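Local coordinates for protein glutathione s-transferase (Sphingomonas paucimobilis, PDB 1F2E) that binds glutathione and, as a member of the glutathione S-transferase superfamily, probably transfers it to electrophilic substrates, at residues S96-L101 / S152-Y157; E104-F109 / Y159-W164; K138-R143 / P176-Y181. All blocks are in the same frame, centred on the assembly; numbering follows the deposited sequence.

Interaction 1 of 3, residues S96-L101 / S152-Y157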
loop_
_atom_site.group_PDB
_atom_site.type_symbol
_atom_site.label_atom_id
_atom_site.label_comp_id
_atom_site.label_asym_id
_atom_site.label_seq_id
_atom_site.Cartn_x
_atom_site.Cartn_y
_atom_site.Cartn_z
ATOM N N SER A 96 5.499 2.823 6.283
ATOM C CA SER A 96 4.143 3.058 6.761
ATOM C C SER A 96 3.531 4.233 5.990
ATOM O O SER A 96 2.380 4.165 5.560
ATOM C CB SER A 96 4.164 3.365 8.263
ATOM O OG SER A 96 2.916 3.877 8.699
ATOM N N ARG A 97 4.311 5.305 5.817
ATOM C CA ARG A 97 3.839 6.483 5.096
ATOM C C ARG A 97 3.555 6.166 3.640
ATOM O O ARG A 97 2.540 6.599 3.094
ATOM C CB ARG A 97 4.857 7.636 5.181
ATOM C CG ARG A 97 4.947 8.312 6.551
ATOM C CD ARG A 97 3.562 8.657 7.095
ATOM N NE ARG A 97 2.930 7.503 7.743
ATOM C CZ ARG A 97 1.627 7.399 8.018
ATOM N NH1 ARG A 97 1.158 6.309 8.614
ATOM N NH2 ARG A 97 0.790 8.375 7.683
ATOM N N LEU A 98 4.443 5.411 3.001
ATOM C CA LEU A 98 4.222 5.061 1.602
ATOM C C LEU A 98 2.971 4.207 1.486
ATOM O O LEU A 98 2.177 4.348 0.544
ATOM C CB LEU A 98 5.418 4.295 1.039
ATOM C CG LEU A 98 6.747 5.058 1.031
ATOM C CD1 LEU A 98 7.843 4.176 0.433
ATOM C CD2 LEU A 98 6.592 6.350 0.244
ATOM N N SER A 99 2.797 3.322 2.456
ATOM C CA SER A 99 1.648 2.433 2.473
ATOM C C SER A 99 0.334 3.190 2.663
ATOM O O SER A 99 -0.673 2.877 2.018
ATOM C CB SER A 99 1.817 1.397 3.582
ATOM O OG SER A 99 0.616 0.686 3.769
ATOM N N PHE A 100 0.340 4.184 3.545
ATOM C CA PHE A 100 -0.867 4.964 3.791
ATOM C C PHE A 100 -1.236 5.749 2.537
ATOM O O PHE A 100 -2.392 5.774 2.119
ATOM C CB PHE A 100 -0.651 5.942 4.946
ATOM C CG PHE A 100 -1.771 6.927 5.114
ATOM C CD1 PHE A 100 -2.935 6.570 5.792
ATOM C CD2 PHE A 100 -1.679 8.200 4.564
ATOM C CE1 PHE A 100 -3.996 7.470 5.920
ATOM C CE2 PHE A 100 -2.734 9.113 4.682
ATOM C CZ PHE A 100 -3.893 8.747 5.362
ATOM N N LEU A 101 -0.226 6.386 1.951
ATOM C CA LEU A 101 -0.374 7.193 0.750
ATOM C C LEU A 101 -0.910 6.358 -0.417
ATOM O O LEU A 101 -1.797 6.795 -1.153
ATOM C CB LEU A 101 0.989 7.802 0.389
ATOM C CG LEU A 101 1.298 9.300 0.567
ATOM C CD1 LEU A 101 0.444 9.937 1.637
ATOM C CD2 LEU A 101 2.774 9.456 0.886
ATOM N N SER A 152 12.192 12.984 1.544
ATOM C CA SER A 152 12.291 11.577 1.163
ATOM C C SER A 152 11.321 11.248 0.032
ATOM O O SER A 152 10.583 12.113 -0.441
ATOM C CB SER A 152 11.965 10.687 2.359
ATOM O OG SER A 152 10.572 10.744 2.642
ATOM N N VAL A 153 11.304 9.987 -0.387
ATOM C CA VAL A 153 10.402 9.585 -1.455
ATOM C C VAL A 153 8.943 9.695 -1.033
ATOM O O VAL A 153 8.057 9.712 -1.886
ATOM C CB VAL A 153 10.694 8.143 -1.955
ATOM C CG1 VAL A 153 12.055 8.110 -2.649
ATOM C CG2 VAL A 153 10.642 7.147 -0.797
ATOM N N ALA A 154 8.688 9.776 0.273
ATOM C CA ALA A 154 7.313 9.907 0.761
ATOM C C ALA A 154 6.815 11.325 0.481
ATOM O O ALA A 154 5.626 11.551 0.251
ATOM C CB ALA A 154 7.238 9.611 2.266
ATOM N N ASP A 155 7.741 12.279 0.514
ATOM C CA ASP A 155 7.414 13.671 0.239
ATOM C C ASP A 155 7.084 13.826 -1.236
ATOM O O ASP A 155 6.143 14.535 -1.595
ATOM C CB ASP A 155 8.586 14.570 0.624
ATOM C CG ASP A 155 8.812 14.607 2.127
ATOM O OD1 ASP A 155 9.928 14.267 2.587
ATOM O OD2 ASP A 155 7.866 14.985 2.848
ATOM N N ILE A 156 7.850 13.148 -2.090
ATOM C CA ILE A 156 7.617 13.205 -3.528
ATOM C C ILE A 156 6.265 12.568 -3.839
ATOM O O ILE A 156 5.467 13.112 -4.604
ATOM C CB ILE A 156 8.712 12.445 -4.302
ATOM C CG1 ILE A 156 10.083 13.048 -3.983
ATOM C CG2 ILE A 156 8.424 12.497 -5.792
ATOM C CD1 ILE A 156 11.243 12.364 -4.679
ATOM N N TYR A 157 6.019 11.412 -3.230
ATOM C CA TYR A 157 4.773 10.666 -3.405
ATOM C C TYR A 157 3.572 11.530 -2.975
ATOM O O TYR A 157 2.586 11.666 -3.720
ATOM C CB TYR A 157 4.856 9.383 -2.575
ATOM C CG TYR A 157 3.875 8.273 -2.913
ATOM C CD1 TYR A 157 3.203 8.236 -4.133
ATOM C CD2 TYR A 157 3.667 7.228 -2.014
ATOM C CE1 TYR A 157 2.346 7.179 -4.452
ATOM C CE2 TYR A 157 2.818 6.173 -2.313
ATOM C CZ TYR A 157 2.159 6.149 -3.523
ATOM O OH TYR A 157 1.311 5.100 -3.782
#
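L98 and L101 of helix 89-113 pack against A154 and Y157 of helix 153-161, inside the all-helical C-terminal domain of the glutathione S-transferase fold. The short helical segments run nearly parallel, at 14°, with axes 9.6 Å apart. The tight part is apolar. CD2 of L98 lies 3.7 Å from CA of A154 and also touches CD2 of Y157. The L101 side chain runs alongside the Y157 ring, antiparallel to it. CB of L101 sits 3.6 Å from CD2 of Y157, and CD2 of L101 rests against O of A154. CG of Y157 is anti to the backbone N (chi1 -162°), which sends the ring across to helix 89-113. The ring also lines the glutathione pocket, where it touches the ligand and N66. An alanine in place of Y157 would probably open a gap beside L98 and L101 and lose this wall of the pocket.

The looser side is at R97. Its CB comes only to 4.3 Å from CB of A154. R97 is partly exposed; its NH1 bonds to OG of S96 and its NH2 to OH of Y146. S152 and D155 form a capping box at the start of helix 153-161: N of A154 donates to OG of S152, and N of S152 to OD1 of D155. At the other end, the edge of the Y157 ring meets a backbone carbonyl, with CE2 3.5 Å from O of L98.

Interaction 2 of 3, residues E104-F109 / Y159-W164. With GSH (glutathione), chain F; GSH (glutathione), chain E.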
loop_
_atom_site.group_PDB
_atom_site.type_symbol
_atom_site.label_atom_id
_atom_site.label_comp_id
_atom_site.label_asym_id
_atom_site.label_seq_id
_atom_site.Cartn_x
_atom_site.Cartn_y
_atom_site.Cartn_z
ATOM N N GLU A 104 -4.595 4.388 1.168
ATOM C CA GLU A 104 -5.694 5.238 1.628
ATOM C C GLU A 104 -5.884 6.520 0.808
ATOM O O GLU A 104 -6.910 6.713 0.148
ATOM C CB GLU A 104 -5.484 5.615 3.098
ATOM C CG GLU A 104 -5.204 4.429 4.020
ATOM C CD GLU A 104 -6.400 3.501 4.193
ATOM O OE1 GLU A 104 -6.249 2.455 4.854
ATOM O OE2 GLU A 104 -7.491 3.816 3.676
ATOM N N PHE A 105 -4.891 7.400 0.846
ATOM C CA PHE A 105 -5.000 8.662 0.135
ATOM C C PHE A 105 -5.217 8.526 -1.370
ATOM O O PHE A 105 -6.198 9.047 -1.908
ATOM C CB PHE A 105 -3.772 9.525 0.414
ATOM C CG PHE A 105 -3.974 10.977 0.108
ATOM C CD1 PHE A 105 -5.195 11.595 0.377
ATOM C CD2 PHE A 105 -2.943 11.740 -0.423
ATOM C CE1 PHE A 105 -5.382 12.952 0.119
ATOM C CE2 PHE A 105 -3.121 13.095 -0.681
ATOM C CZ PHE A 105 -4.343 13.701 -0.410
ATOM N N HIS A 106 -4.304 7.838 -2.051
ATOM C CA HIS A 106 -4.404 7.661 -3.497
ATOM C C HIS A 106 -5.738 7.031 -3.885
ATOM O O HIS A 106 -6.386 7.461 -4.843
ATOM C CB HIS A 106 -3.241 6.791 -3.997
ATOM C CG HIS A 106 -3.193 6.622 -5.485
ATOM N ND1 HIS A 106 -2.142 5.998 -6.126
ATOM C CD2 HIS A 106 -4.076 6.962 -6.455
ATOM C CE1 HIS A 106 -2.381 5.958 -7.425
ATOM N NE2 HIS A 106 -3.549 6.536 -7.651
ATOM N N LYS A 107 -6.158 6.025 -3.128
ATOM C CA LYS A 107 -7.405 5.337 -3.423
ATOM C C LYS A 107 -8.662 6.173 -3.235
ATOM O O LYS A 107 -9.675 5.921 -3.891
ATOM C CB LYS A 107 -7.485 4.040 -2.615
ATOM C CG LYS A 107 -6.496 2.996 -3.126
ATOM C CD LYS A 107 -6.686 2.804 -4.636
ATOM C CE LYS A 107 -5.703 1.808 -5.237
ATOM N NZ LYS A 107 -6.022 1.517 -6.669
ATOM N N ALA A 108 -8.595 7.178 -2.367
ATOM C CA ALA A 108 -9.746 8.046 -2.126
ATOM C C ALA A 108 -10.115 8.862 -3.368
ATOM O O ALA A 108 -11.261 9.297 -3.510
ATOM C CB ALA A 108 -9.459 8.983 -0.955
ATOM N N PHE A 109 -9.142 9.058 -4.257
ATOM C CA PHE A 109 -9.317 9.821 -5.499
ATOM C C PHE A 109 -9.982 9.043 -6.633
ATOM O O PHE A 109 -10.735 9.609 -7.421
ATOM C CB PHE A 109 -7.958 10.292 -6.037
ATOM C CG PHE A 109 -7.357 11.441 -5.283
ATOM C CD1 PHE A 109 -7.677 12.755 -5.620
ATOM C CD2 PHE A 109 -6.464 11.212 -4.246
ATOM C CE1 PHE A 109 -7.118 13.822 -4.939
ATOM C CE2 PHE A 109 -5.891 12.278 -3.548
ATOM C CZ PHE A 109 -6.220 13.586 -3.896
ATOM N N TYR A 159 3.499 14.878 -2.514
ATOM C CA TYR A 159 3.480 16.083 -3.332
ATOM C C TYR A 159 2.690 15.855 -4.620
ATOM O O TYR A 159 1.841 16.655 -4.986
ATOM C CB TYR A 159 4.906 16.494 -3.682
ATOM C CG TYR A 159 4.962 17.541 -4.753
ATOM C CD1 TYR A 159 4.694 18.874 -4.465
ATOM C CD2 TYR A 159 5.251 17.193 -6.066
ATOM C CE1 TYR A 159 4.712 19.840 -5.465
ATOM C CE2 TYR A 159 5.273 18.151 -7.073
ATOM C CZ TYR A 159 5.002 19.470 -6.765
ATOM O OH TYR A 159 5.004 20.411 -7.767
ATOM N N VAL A 160 2.984 14.759 -5.310
ATOM C CA VAL A 160 2.276 14.443 -6.546
ATOM C C VAL A 160 0.757 14.353 -6.333
ATOM O O VAL A 160 -0.026 14.859 -7.136
ATOM C CB VAL A 160 2.778 13.113 -7.131
ATOM C CG1 VAL A 160 1.878 12.673 -8.281
ATOM C CG2 VAL A 160 4.211 13.277 -7.614
ATOM N N MET A 161 0.350 13.717 -5.241
ATOM C CA MET A 161 -1.065 13.554 -4.941
ATOM C C MET A 161 -1.712 14.876 -4.558
ATOM O O MET A 161 -2.900 15.082 -4.787
ATOM C CB MET A 161 -1.245 12.524 -3.822
ATOM C CG MET A 161 -0.810 11.112 -4.227
ATOM S SD MET A 161 -1.253 9.824 -3.022
ATOM C CE MET A 161 -0.236 8.522 -3.563
ATOM N N LEU A 162 -0.920 15.775 -3.986
ATOM C CA LEU A 162 -1.432 17.082 -3.591
ATOM C C LEU A 162 -1.696 17.937 -4.824
ATOM O O LEU A 162 -2.290 19.018 -4.736
ATOM C CB LEU A 162 -0.443 17.778 -2.648
ATOM C CG LEU A 162 -0.282 17.054 -1.302
ATOM C CD1 LEU A 162 0.820 17.711 -0.469
ATOM C CD2 LEU A 162 -1.610 17.082 -0.553
ATOM N N GLY A 163 -1.264 17.438 -5.977
ATOM C CA GLY A 163 -1.481 18.162 -7.216
ATOM C C GLY A 163 -2.816 17.815 -7.862
ATOM O O GLY A 163 -3.172 18.388 -8.891
ATOM N N TRP A 164 -3.567 16.896 -7.259
ATOM C CA TRP A 164 -4.855 16.480 -7.821
ATOM C C TRP A 164 -6.138 17.167 -7.335
ATOM O O TRP A 164 -7.013 17.476 -8.138
ATOM C CB TRP A 164 -5.050 14.973 -7.643
ATOM C CG TRP A 164 -3.965 14.125 -8.240
ATOM C CD1 TRP A 164 -3.194 14.415 -9.337
ATOM C CD2 TRP A 164 -3.580 12.812 -7.815
ATOM N NE1 TRP A 164 -2.357 13.360 -9.618
ATOM C CE2 TRP A 164 -2.572 12.364 -8.703
ATOM C CE3 TRP A 164 -3.987 11.970 -6.769
ATOM C CZ2 TRP A 164 -1.966 11.104 -8.579
ATOM C CZ3 TRP A 164 -3.384 10.716 -6.642
ATOM C CH2 TRP A 164 -2.383 10.297 -7.547
HETATM N N1 GSH F . -4.133 0.509 4.758
HETATM C CA1 GSH F . -4.257 0.009 6.130
HETATM C C1 GSH F . -3.314 -1.214 6.391
HETATM O O11 GSH F . -3.313 -1.719 7.557
HETATM O O12 GSH F . -2.594 -1.642 5.440
HETATM C CB1 GSH F . -5.750 -0.363 6.306
HETATM C CG1 GSH F . -6.256 -0.730 7.711
HETATM C CD1 GSH F . -7.749 -1.055 7.706
HETATM O OE1 GSH F . -8.455 -0.863 6.708
HETATM N N2 GSH F . -8.227 -1.548 8.851
HETATM C CA2 GSH F . -9.624 -1.914 9.066
HETATM C C2 GSH F . -10.183 -1.120 10.218
HETATM O O2 GSH F . -9.595 -1.121 11.303
HETATM C CB2 GSH F . -9.760 -3.398 9.409
HETATM S SG2 GSH F . -9.128 -4.554 8.189
HETATM N N3 GSH F . -11.307 -0.439 9.994
HETATM C CA3 GSH F . -11.928 0.372 11.046
HETATM C C3 GSH F . -13.413 0.172 11.099
HETATM O O31 GSH F . -14.058 0.911 11.899
HETATM O O32 GSH F . -13.925 -0.716 10.352
HETATM N N1 GSH E . -1.513 0.605 -6.238
HETATM C CA1 GSH E . -0.775 0.938 -7.457
HETATM C C1 GSH E . 0.587 1.642 -7.144
HETATM O O11 GSH E . 0.894 1.865 -5.938
HETATM O O12 GSH E . 1.330 1.951 -8.125
HETATM C CB1 GSH E . -1.726 1.829 -8.288
HETATM C CG1 GSH E . -1.302 2.261 -9.706
HETATM C CD1 GSH E . -2.377 3.113 -10.378
HETATM O OE1 GSH E . -3.401 3.447 -9.777
HETATM N N2 GSH E . -2.135 3.453 -11.655
HETATM C CA2 GSH E . -3.043 4.256 -12.492
HETATM C C2 GSH E . -3.216 3.593 -13.836
HETATM O O2 GSH E . -2.220 3.271 -14.495
HETATM C CB2 GSH E . -2.496 5.665 -12.743
HETATM S SG2 GSH E . -2.295 6.713 -11.305
HETATM N N3 GSH E . -4.468 3.376 -14.248
HETATM C CA3 GSH E . -4.744 2.726 -15.532
HETATM C C3 GSH E . -5.708 3.519 -16.356
HETATM O O31 GSH E . -6.001 4.686 -15.967
HETATM O O32 GSH E . -6.163 2.964 -17.395
#
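With CG of H106 anti to its backbone N (chi1 -176°) and the M161 chain extended beyond CG, CE of M161 comes to lie against CB of H106, at 3.5 Å. M161 runs across H106, roughly perpendicular to it. The sulfur of M161 also makes a Met-aromatic contact with F105. SD lies 3.6 Å from CD2 of F105, oblique to the ring. CE2 of F105 approaches CB of M161.

H106, F109 and W164 form an aromatic cluster. W164 and F109 are edge-to-face, with planes at 81°. The edge of the indole points at the face of F109, and CE3 of W164 stands 3.5 Å above the centre of that ring. CB of W164 reaches CE1 of F109. H106 and W164 meet obliquely, with planes at 53°. CH2 of W164 lies over one face of the imidazole, toward its rim. The type I turn from M161 to W164 brings the indole here. F113 adds another edge-to-face partner for W164, and L133 and L136 of helix 119-141 touch F105.

Two glutathiones approach segment 104-109, one at E104 and one at H106. CE1 of H106 is 3.6 Å from OE1 of the chain E glutathione. OE1 of E104 accepts a 2.9 Å hydrogen bond from N1 of the chain F glutathione, which is bound mainly by the second subunit. OE2 of E104 forms a salt bridge with K107 of that subunit. The chemistry thus divides: apolar and aromatic groups join the two segments and back H106 at the pocket, while the carboxylate of E104 probably helps balance the charge of a ligand amine across the dimer interface.

Interaction 3 of 3, residues K138-R143 / P176-Y181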
loop_
_atom_site.group_PDB
_atom_site.type_symbol
_atom_site.label_atom_id
_atom_site.label_comp_id
_atom_site.label_asym_id
_atom_site.label_seq_id
_atom_site.Cartn_x
_atom_site.Cartn_y
_atom_site.Cartn_z
ATOM N N LYS A 138 -3.037 19.272 9.153
ATOM C CA LYS A 138 -2.809 19.362 10.590
ATOM C C LYS A 138 -1.473 18.691 10.910
ATOM O O LYS A 138 -0.680 19.183 11.712
ATOM C CB LYS A 138 -3.948 18.636 11.315
ATOM C CG LYS A 138 -3.849 18.587 12.826
ATOM C CD LYS A 138 -5.006 17.754 13.384
ATOM C CE LYS A 138 -5.000 17.703 14.904
ATOM N NZ LYS A 138 -6.108 16.854 15.430
ATOM N N GLU A 139 -1.233 17.564 10.253
ATOM C CA GLU A 139 -0.015 16.797 10.446
ATOM C C GLU A 139 1.232 17.525 9.938
ATOM O O GLU A 139 2.244 17.593 10.636
ATOM C CB GLU A 139 -0.157 15.443 9.742
ATOM C CG GLU A 139 0.779 14.378 10.238
ATOM C CD GLU A 139 0.545 13.038 9.564
ATOM O OE1 GLU A 139 -0.615 12.581 9.534
ATOM O OE2 GLU A 139 1.520 12.436 9.068
ATOM N N LEU A 140 1.167 18.076 8.731
ATOM C CA LEU A 140 2.332 18.763 8.183
ATOM C C LEU A 140 2.507 20.192 8.670
ATOM O O LEU A 140 3.489 20.851 8.331
ATOM C CB LEU A 140 2.308 18.720 6.654
ATOM C CG LEU A 140 2.785 17.383 6.066
ATOM C CD1 LEU A 140 2.516 17.331 4.571
ATOM C CD2 LEU A 140 4.275 17.215 6.350
ATOM N N ALA A 141 1.557 20.679 9.459
ATOM C CA ALA A 141 1.670 22.025 9.997
ATOM C C ALA A 141 2.695 21.940 11.127
ATOM O O ALA A 141 3.365 22.922 11.450
ATOM C CB ALA A 141 0.323 22.501 10.538
ATOM N N GLY A 142 2.823 20.741 11.696
ATOM C CA GLY A 142 3.747 20.507 12.796
ATOM C C GLY A 142 5.150 19.997 12.477
ATOM O O GLY A 142 5.998 19.981 13.368
ATOM N N ARG A 143 5.402 19.570 11.239
ATOM C CA ARG A 143 6.730 19.083 10.839
ATOM C C ARG A 143 7.136 19.741 9.527
ATOM O O ARG A 143 6.379 20.515 8.946
ATOM C CB ARG A 143 6.729 17.576 10.590
ATOM C CG ARG A 143 5.779 16.783 11.424
ATOM C CD ARG A 143 5.476 15.474 10.723
ATOM N NE ARG A 143 4.434 14.734 11.421
ATOM C CZ ARG A 143 3.790 13.694 10.909
ATOM N NH1 ARG A 143 4.081 13.274 9.682
ATOM N NH2 ARG A 143 2.860 13.074 11.629
ATOM N N PRO A 176 -3.599 25.491 4.147
ATOM C CA PRO A 176 -2.406 26.347 4.149
ATOM C C PRO A 176 -1.072 25.629 4.356
ATOM O O PRO A 176 -0.104 25.916 3.650
ATOM C CB PRO A 176 -2.698 27.349 5.268
ATOM C CG PRO A 176 -4.184 27.410 5.301
ATOM C CD PRO A 176 -4.564 25.958 5.161
ATOM N N ALA A 177 -1.011 24.710 5.316
ATOM C CA ALA A 177 0.234 23.985 5.574
ATOM C C ALA A 177 0.608 23.117 4.369
ATOM O O ALA A 177 1.778 23.031 3.994
ATOM C CB ALA A 177 0.102 23.120 6.823
ATOM N N LEU A 178 -0.384 22.474 3.762
ATOM C CA LEU A 178 -0.113 21.652 2.584
ATOM C C LEU A 178 0.347 22.555 1.436
ATOM O O LEU A 178 1.293 22.231 0.719
ATOM C CB LEU A 178 -1.361 20.860 2.186
ATOM C CG LEU A 178 -1.857 19.890 3.267
ATOM C CD1 LEU A 178 -2.995 19.061 2.713
ATOM C CD2 LEU A 178 -0.712 18.975 3.719
ATOM N N GLY A 179 -0.307 23.700 1.282
ATOM C CA GLY A 179 0.071 24.628 0.224
ATOM C C GLY A 179 1.524 25.058 0.342
ATOM O O GLY A 179 2.273 25.016 -0.638
ATOM N N ALA A 180 1.931 25.462 1.542
ATOM C CA ALA A 180 3.309 25.888 1.788
ATOM C C ALA A 180 4.264 24.712 1.552
ATOM O O ALA A 180 5.330 24.862 0.949
ATOM C CB ALA A 180 3.448 26.407 3.225
ATOM N N TYR A 181 3.848 23.537 2.015
ATOM C CA TYR A 181 4.610 22.305 1.879
ATOM C C TYR A 181 4.882 21.978 0.404
ATOM O O TYR A 181 6.017 21.697 0.019
ATOM C CB TYR A 181 3.814 21.180 2.560
ATOM C CG TYR A 181 4.309 19.770 2.327
ATOM C CD1 TYR A 181 5.392 19.254 3.042
ATOM C CD2 TYR A 181 3.678 18.942 1.395
ATOM C CE1 TYR A 181 5.830 17.946 2.833
ATOM C CE2 TYR A 181 4.109 17.633 1.180
ATOM C CZ TYR A 181 5.179 17.142 1.896
ATOM O OH TYR A 181 5.607 15.850 1.667
#
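L140 and Y181 form the CH-pi contact between 138-143, on helix 119-141, and helix 176-185. CD1 of L140 stands over the centre of the Y181 ring. It is 3.5 Å from the ring centroid and 1° off the ring normal. CG of Y181 is anti to the backbone N (chi1 170°), which brings the ring face under the leucine methyl. CD2 of L140 reaches the same ring near CE1, at 3.9 Å.

The other contacts across the segments are between aliphatic groups. CD1 of L140 also meets CD2 of L178 at 3.7 Å. One methyl therefore touches both an aromatic face and a leucine branch. Nearby, A141 and A177 bring the backbones close together, with their CA atoms 5.0 Å apart. CB of A177 lies 3.7 Å from CA of A141, and the two CB atoms are also in contact. This alanine pair sits at the more exposed side, whereas L140, L178 and Y181 are buried.

The polar bonds lie outside the interface: no hydrogen bond spans the two segments. OH of Y181 bonds to OD2 of D155, which anchors the far end of the ring. OD2 of D137 accepts from N of L178 and, weakly, from N of A177, in the first turn of helix 176-185.

L158 of helix 153-161 touches both L140 and Y181. The contact is thus helix-to-helix packing within the GST C-terminal helical domain, away from the glutathione site.

Overall arrangement
From the N terminus, the chain first builds the thioredoxin-like domain, then enters helix 89-113. That helix supplies 96-101 and 104-109 in succession. Helix 119-141 follows and supplies 138-143. Interaction 1 closes a loop when 152-157 returns to 96-101. Interaction 2 closes the next when 159-164 reaches 104-109. Interaction 3 closes last, with 176-181 meeting 138-143. All three loops cross, and none nests. Interactions 1 and 2 join the same two helices. O of L101 probably bonds to N of H106 along helix 89-113, where the two contacts adjoin. L162 packs on Y181, linking interactions 2 and 3. Together they tie helices 89-113, 119-141, 153-161 and 176-185 into one bundle.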